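Local coordinates for 5' nucleotidase family protein (Staphylococcus aureus subsp. aureus, PDB 4Q7F) that belongs to the 5'-nucleotidase family and binds manganese and magnesium in its calcineurin-like phosphoesterase domain, with 2'-deoxyadenosine held by residues of this and the C-terminal domain, at residues 147-152 / 197-202; 231-236 / 257-262. All coordinates share one frame; numbering follows the deposited sequence.

Contact 1 (147-152 / 197-202); sequences VKYFQV and RHADII
Y149, on the edge strand 147-152, lays its phenol ring against the imidazole of H198, the last residue of helix 184-198. This is an offset face-to-face stack: the ring centroids are 4.0 Å apart and the planes are tilted by 28°. The closest approach is at one corner, where H198 ND1 sits 3.4 Å from Y149 CD1, above the phenol face but displaced toward its rim. With CG anti to the backbone N (chi1 -159°), the imidazole of H198 swings out over the phenol face. Its CB lies against the phenol as well, 3.7 Å from Y149 CE1, so the histidine presents both its ring and the root of its side chain to the same face. A199, where the chain leaves the helix, brings its CB to the edge of the phenol instead, 4.2 Å from Y149 CE1. M195, one turn back in the helix, also touches Y149, so the tyrosine of the edge strand packs on the end of the helix that crosses over from strand 155-163 to strand 201-207. With no hydrogen bond between the segments, cohesion rests on stacking and dispersion; any protonation of the imidazole would probably add a favourable electrostatic term.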
loop_
_atom_site.group_PDB
_atom_site.type_symbol
_atom_site.label_atom_id
_atom_site.label_comp_id
_atom_site.label_asym_id
_atom_site.label_seq_id
_atom_site.Cartn_x
_atom_site.Cartn_y
_atom_site.Cartn_z
ATOM N N VAL A 147 -1.204 -23.913 1.959
ATOM C CA VAL A 147 -0.448 -24.467 3.058
ATOM C C VAL A 147 0.744 -25.295 2.531
ATOM O O VAL A 147 0.643 -25.925 1.482
ATOM C CB VAL A 147 -1.354 -25.339 3.953
ATOM C CG1 VAL A 147 -0.550 -26.019 5.055
ATOM C CG2 VAL A 147 -2.472 -24.498 4.556
ATOM N N LYS A 148 1.865 -25.216 3.251
ATOM C CA LYS A 148 3.107 -25.939 2.931
ATOM C C LYS A 148 3.637 -26.612 4.196
ATOM O O LYS A 148 3.633 -26.021 5.281
ATOM C CB LYS A 148 4.157 -24.945 2.404
ATOM C CG LYS A 148 5.561 -25.494 2.170
ATOM C CD LYS A 148 6.498 -24.370 1.725
ATOM C CE LYS A 148 7.959 -24.798 1.707
ATOM N NZ LYS A 148 8.222 -25.961 0.815
ATOM N N TYR A 149 4.111 -27.842 4.064
ATOM C CA TYR A 149 4.669 -28.554 5.196
ATOM C C TYR A 149 6.097 -28.984 4.867
ATOM O O TYR A 149 6.392 -29.309 3.720
ATOM C CB TYR A 149 3.831 -29.805 5.509
ATOM C CG TYR A 149 2.422 -29.532 5.995
ATOM C CD1 TYR A 149 2.184 -29.154 7.310
ATOM C CD2 TYR A 149 1.328 -29.708 5.158
ATOM C CE1 TYR A 149 0.891 -28.913 7.770
ATOM C CE2 TYR A 149 0.027 -29.489 5.611
ATOM C CZ TYR A 149 -0.185 -29.086 6.915
ATOM O OH TYR A 149 -1.461 -28.868 7.372
ATOM N N PHE A 150 6.987 -28.948 5.863
ATOM C CA PHE A 150 8.357 -29.450 5.681
ATOM C C PHE A 150 8.919 -29.925 7.015
ATOM O O PHE A 150 8.401 -29.567 8.076
ATOM C CB PHE A 150 9.273 -28.417 5.009
ATOM C CG PHE A 150 9.446 -27.150 5.784
ATOM C CD1 PHE A 150 8.587 -26.074 5.585
ATOM C CD2 PHE A 150 10.481 -27.015 6.697
ATOM C CE1 PHE A 150 8.750 -24.899 6.294
ATOM C CE2 PHE A 150 10.645 -25.839 7.413
ATOM C CZ PHE A 150 9.780 -24.780 7.205
ATOM N N GLN A 151 9.959 -30.752 6.961
ATOM C CA GLN A 151 10.570 -31.268 8.185
ATOM C C GLN A 151 11.809 -30.518 8.649
ATOM O O GLN A 151 12.605 -30.015 7.851
ATOM C CB GLN A 151 10.904 -32.764 8.069
ATOM C CG GLN A 151 9.678 -33.653 8.112
ATOM C CD GLN A 151 8.744 -33.358 6.965
ATOM O OE1 GLN A 151 9.164 -33.331 5.809
ATOM N NE2 GLN A 151 7.469 -33.131 7.275
ATOM N N VAL A 152 11.933 -30.450 9.965
ATOM C CA VAL A 152 13.100 -29.903 10.641
ATOM C C VAL A 152 13.427 -30.999 11.646
ATOM O O VAL A 152 12.742 -31.152 12.676
ATOM C CB VAL A 152 12.816 -28.594 11.389
ATOM C CG1 VAL A 152 14.078 -28.140 12.135
ATOM C CG2 VAL A 152 12.322 -27.532 10.426
ATOM N N ARG A 197 -2.623 -31.491 13.485
ATOM C CA ARG A 197 -2.544 -32.953 13.315
ATOM C C ARG A 197 -1.336 -33.313 12.462
ATOM O O ARG A 197 -0.766 -34.382 12.605
ATOM C CB ARG A 197 -3.790 -33.544 12.634
ATOM C CG ARG A 197 -5.018 -33.704 13.513
ATOM C CD ARG A 197 -6.131 -34.486 12.815
ATOM N NE ARG A 197 -6.806 -33.763 11.723
ATOM C CZ ARG A 197 -7.850 -32.945 11.884
ATOM N NH1 ARG A 197 -8.401 -32.341 10.831
ATOM N NH2 ARG A 197 -8.349 -32.712 13.095
ATOM N N HIS A 198 -0.960 -32.423 11.556
ATOM C CA HIS A 198 0.141 -32.701 10.654
ATOM C C HIS A 198 1.480 -32.131 11.155
ATOM O O HIS A 198 2.522 -32.732 10.912
ATOM C CB HIS A 198 -0.199 -32.143 9.257
ATOM C CG HIS A 198 0.584 -32.766 8.141
ATOM N ND1 HIS A 198 1.920 -32.498 7.915
ATOM C CD2 HIS A 198 0.210 -33.635 7.170
ATOM C CE1 HIS A 198 2.338 -33.187 6.868
ATOM N NE2 HIS A 198 1.320 -33.886 6.397
ATOM N N ALA A 199 1.449 -31.016 11.892
ATOM C CA ALA A 199 2.691 -30.335 12.303
ATOM C C ALA A 199 2.873 -30.009 13.785
ATOM O O ALA A 199 1.917 -29.876 14.536
ATOM C CB ALA A 199 2.840 -29.047 11.496
ATOM N N ASP A 200 4.137 -29.861 14.167
ATOM C CA ASP A 200 4.539 -29.521 15.528
ATOM C C ASP A 200 4.735 -28.022 15.659
ATOM O O ASP A 200 4.539 -27.458 16.738
ATOM C CB ASP A 200 5.848 -30.211 15.860
ATOM C CG ASP A 200 5.767 -31.710 15.697
ATOM O OD1 ASP A 200 5.075 -32.363 16.505
ATOM O OD2 ASP A 200 6.417 -32.227 14.772
ATOM N N ILE A 201 5.143 -27.387 14.560
ATOM C CA ILE A 201 5.361 -25.943 14.520
ATOM C C ILE A 201 4.484 -25.313 13.450
ATOM O O ILE A 201 4.433 -25.791 12.309
ATOM C CB ILE A 201 6.835 -25.602 14.225
ATOM C CG1 ILE A 201 7.743 -26.194 15.308
ATOM C CG2 ILE A 201 7.030 -24.087 14.122
ATOM C CD1 ILE A 201 7.527 -25.609 16.690
ATOM N N ILE A 202 3.812 -24.226 13.824
ATOM C CA ILE A 202 2.912 -23.511 12.924
ATOM C C ILE A 202 3.366 -22.077 12.692
ATOM O O ILE A 202 3.639 -21.335 13.635
ATOM C CB ILE A 202 1.478 -23.534 13.469
ATOM C CG1 ILE A 202 0.965 -24.984 13.411
ATOM C CG2 ILE A 202 0.583 -22.601 12.656
ATOM C CD1 ILE A 202 -0.269 -25.250 14.225
#

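Contact 2 (231-236 / 257-262); sequences AMLEAF and KQTAVI
Helix 229-236 passes over the start of strand 259-264 with its nearest alpha carbons, those of L233 and T259, 8.2 Å apart, a separation bridged by side chains and by no hydrogen bond between the segments. L233 carries the contact from the helix and divides its two methyls between two strand residues. Its CD2 branch crosses the T259 side chain at an angle and rests 3.8 Å from T259 CG2, while CD1 meets V261 CG2 tip to tip at 4.1 Å. T259 and V261 are two positions apart and both direct their side chains at the helix, so a single leucine spans consecutive helix-facing positions of the strand. The threonine shows how one residue can serve two environments: with CG2 anti to its backbone N and OG1 beside it (chi1 -56°), the methyl enters the apolar layer and the hydroxyl is hydrogen-bonded to S237 OG and I240 O, in the link from the helix to strand 242-244. A buried polar atom is thereby satisfied where helix meets sheet. F256, on the antiparallel strand 251-256, and F210 each touch both L233 and V261, and L214 adds to the packing round the leucine. On its other flank the helix sets M232 and F236 against helix 184-198. The strand's opposite face belongs to the next layer: A260 points away from the helix and packs on V286 and C289 of strand 284-293 in the second sheet, in keeping with the alpha-beta-beta-alpha sandwich of calcineurin-like phosphoesterases.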
loop_
_atom_site.group_PDB
_atom_site.type_symbol
_atom_site.label_atom_id
_atom_site.label_comp_id
_atom_site.label_asym_id
_atom_site.label_seq_id
_atom_site.Cartn_x
_atom_site.Cartn_y
_atom_site.Cartn_z
ATOM N N ALA A 231 -7.190 -10.387 16.584
ATOM C CA ALA A 231 -8.199 -11.415 16.830
ATOM C C ALA A 231 -7.604 -12.809 16.586
ATOM O O ALA A 231 -7.936 -13.761 17.282
ATOM C CB ALA A 231 -9.409 -11.192 15.950
HETATM N N MSE A 232 -6.728 -12.917 15.595
HETATM C CA MSE A 232 -6.078 -14.202 15.277
HETATM C C MSE A 232 -5.182 -14.656 16.414
HETATM O O MSE A 232 -5.249 -15.810 16.858
HETATM C CB MSE A 232 -5.329 -14.064 13.960
HETATM C CG MSE A 232 -6.294 -14.083 12.777
HETATM SE SE MSE A 232 -5.486 -13.150 11.224
HETATM C CE MSE A 232 -4.772 -14.781 10.380
ATOM N N LEU A 233 -4.332 -13.762 16.905
ATOM C CA LEU A 233 -3.454 -14.098 18.030
ATOM C C LEU A 233 -4.254 -14.346 19.307
ATOM O O LEU A 233 -4.066 -15.357 19.983
ATOM C CB LEU A 233 -2.426 -12.985 18.264
ATOM C CG LEU A 233 -1.298 -12.889 17.241
ATOM C CD1 LEU A 233 -0.595 -11.549 17.337
ATOM C CD2 LEU A 233 -0.320 -14.032 17.436
ATOM N N GLU A 234 -5.143 -13.411 19.628
ATOM C CA GLU A 234 -5.980 -13.502 20.809
ATOM C C GLU A 234 -6.667 -14.869 20.902
ATOM O O GLU A 234 -6.750 -15.449 21.977
ATOM C CB GLU A 234 -7.041 -12.390 20.787
ATOM C CG GLU A 234 -8.024 -12.409 21.953
ATOM C CD GLU A 234 -9.162 -11.401 21.795
ATOM O OE1 GLU A 234 -9.557 -10.798 22.808
ATOM O OE2 GLU A 234 -9.662 -11.192 20.667
ATOM N N ALA A 235 -7.157 -15.371 19.775
ATOM C CA ALA A 235 -7.858 -16.644 19.738
ATOM C C ALA A 235 -6.951 -17.855 19.579
ATOM O O ALA A 235 -7.221 -18.909 20.175
ATOM C CB ALA A 235 -8.873 -16.635 18.608
ATOM N N PHE A 236 -5.881 -17.727 18.795
ATOM C CA PHE A 236 -5.046 -18.894 18.502
ATOM C C PHE A 236 -3.554 -18.848 18.862
ATOM O O PHE A 236 -2.804 -19.728 18.438
ATOM C CB PHE A 236 -5.192 -19.227 17.010
ATOM C CG PHE A 236 -6.608 -19.281 16.557
ATOM C CD1 PHE A 236 -7.470 -20.254 17.060
ATOM C CD2 PHE A 236 -7.100 -18.361 15.645
ATOM C CE1 PHE A 236 -8.798 -20.299 16.659
ATOM C CE2 PHE A 236 -8.423 -18.406 15.236
ATOM C CZ PHE A 236 -9.276 -19.371 15.747
ATOM N N LYS A 257 2.411 -13.771 24.064
ATOM C CA LYS A 257 2.434 -15.003 24.840
ATOM C C LYS A 257 3.696 -15.763 24.370
ATOM O O LYS A 257 4.795 -15.219 24.499
ATOM C CB LYS A 257 1.116 -15.780 24.720
ATOM C CG LYS A 257 -0.042 -15.023 25.362
ATOM C CD LYS A 257 -1.354 -15.778 25.318
ATOM C CE LYS A 257 -2.437 -14.958 26.001
ATOM N NZ LYS A 257 -3.779 -15.561 25.821
ATOM N N GLN A 258 3.575 -16.957 23.795
ATOM C CA GLN A 258 4.784 -17.681 23.315
ATOM C C GLN A 258 5.036 -17.479 21.822
ATOM O O GLN A 258 6.062 -17.912 21.288
ATOM C CB GLN A 258 4.670 -19.173 23.607
ATOM C CG GLN A 258 4.606 -19.478 25.095
ATOM C CD GLN A 258 5.892 -19.104 25.802
ATOM O OE1 GLN A 258 6.968 -19.621 25.481
ATOM N NE2 GLN A 258 5.790 -18.218 26.778
ATOM N N THR A 259 4.104 -16.809 21.156
ATOM C CA THR A 259 4.197 -16.599 19.717
ATOM C C THR A 259 5.208 -15.515 19.330
ATOM O O THR A 259 5.233 -14.452 19.936
ATOM C CB THR A 259 2.814 -16.199 19.151
ATOM O OG1 THR A 259 1.839 -17.194 19.498
ATOM C CG2 THR A 259 2.876 -16.060 17.634
ATOM N N ALA A 260 6.052 -15.800 18.335
ATOM C CA ALA A 260 6.963 -14.793 17.819
ATOM C C ALA A 260 6.169 -13.989 16.781
ATOM O O ALA A 260 5.642 -14.564 15.811
ATOM C CB ALA A 260 8.191 -15.428 17.177
ATOM N N VAL A 261 6.075 -12.671 16.989
ATOM C CA VAL A 261 5.325 -11.774 16.095
ATOM C C VAL A 261 6.263 -10.816 15.356
ATOM O O VAL A 261 7.089 -10.126 15.975
ATOM C CB VAL A 261 4.300 -10.948 16.879
ATOM C CG1 VAL A 261 3.446 -10.127 15.925
ATOM C CG2 VAL A 261 3.453 -11.858 17.762
ATOM N N ILE A 262 6.111 -10.775 14.032
ATOM C CA ILE A 262 6.924 -9.955 13.159
ATOM C C ILE A 262 6.153 -9.132 12.122
ATOM O O ILE A 262 5.185 -9.616 11.494
ATOM C CB ILE A 262 7.838 -10.855 12.303
ATOM C CG1 ILE A 262 8.923 -11.505 13.150
ATOM C CG2 ILE A 262 8.478 -10.051 11.171
ATOM C CD1 ILE A 262 10.073 -10.586 13.524
#

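Contacts 1 and 2 follow one another along the chain and reach the same six-stranded sheet, at the edge strand 147-152 and at the inner strand 259-264. Their centres are 18 Å apart and their nearest atoms about 7 Å, without touching. D241 connects them: its OD2 accepts a hydrogen bond from I202 N, and its backbone is bonded to that of A260. Helix 184-198 is a second bridge, since its end packs on Y149 while F185 meets F236. Neither contact contains a metal or nucleoside ligand, but strand 201-207, entered in contact 1, ends at the magnesium ligand H207; in sequence, the magnesium ligand H247 and the manganese ligand H249 fall between the two segments of contact 2.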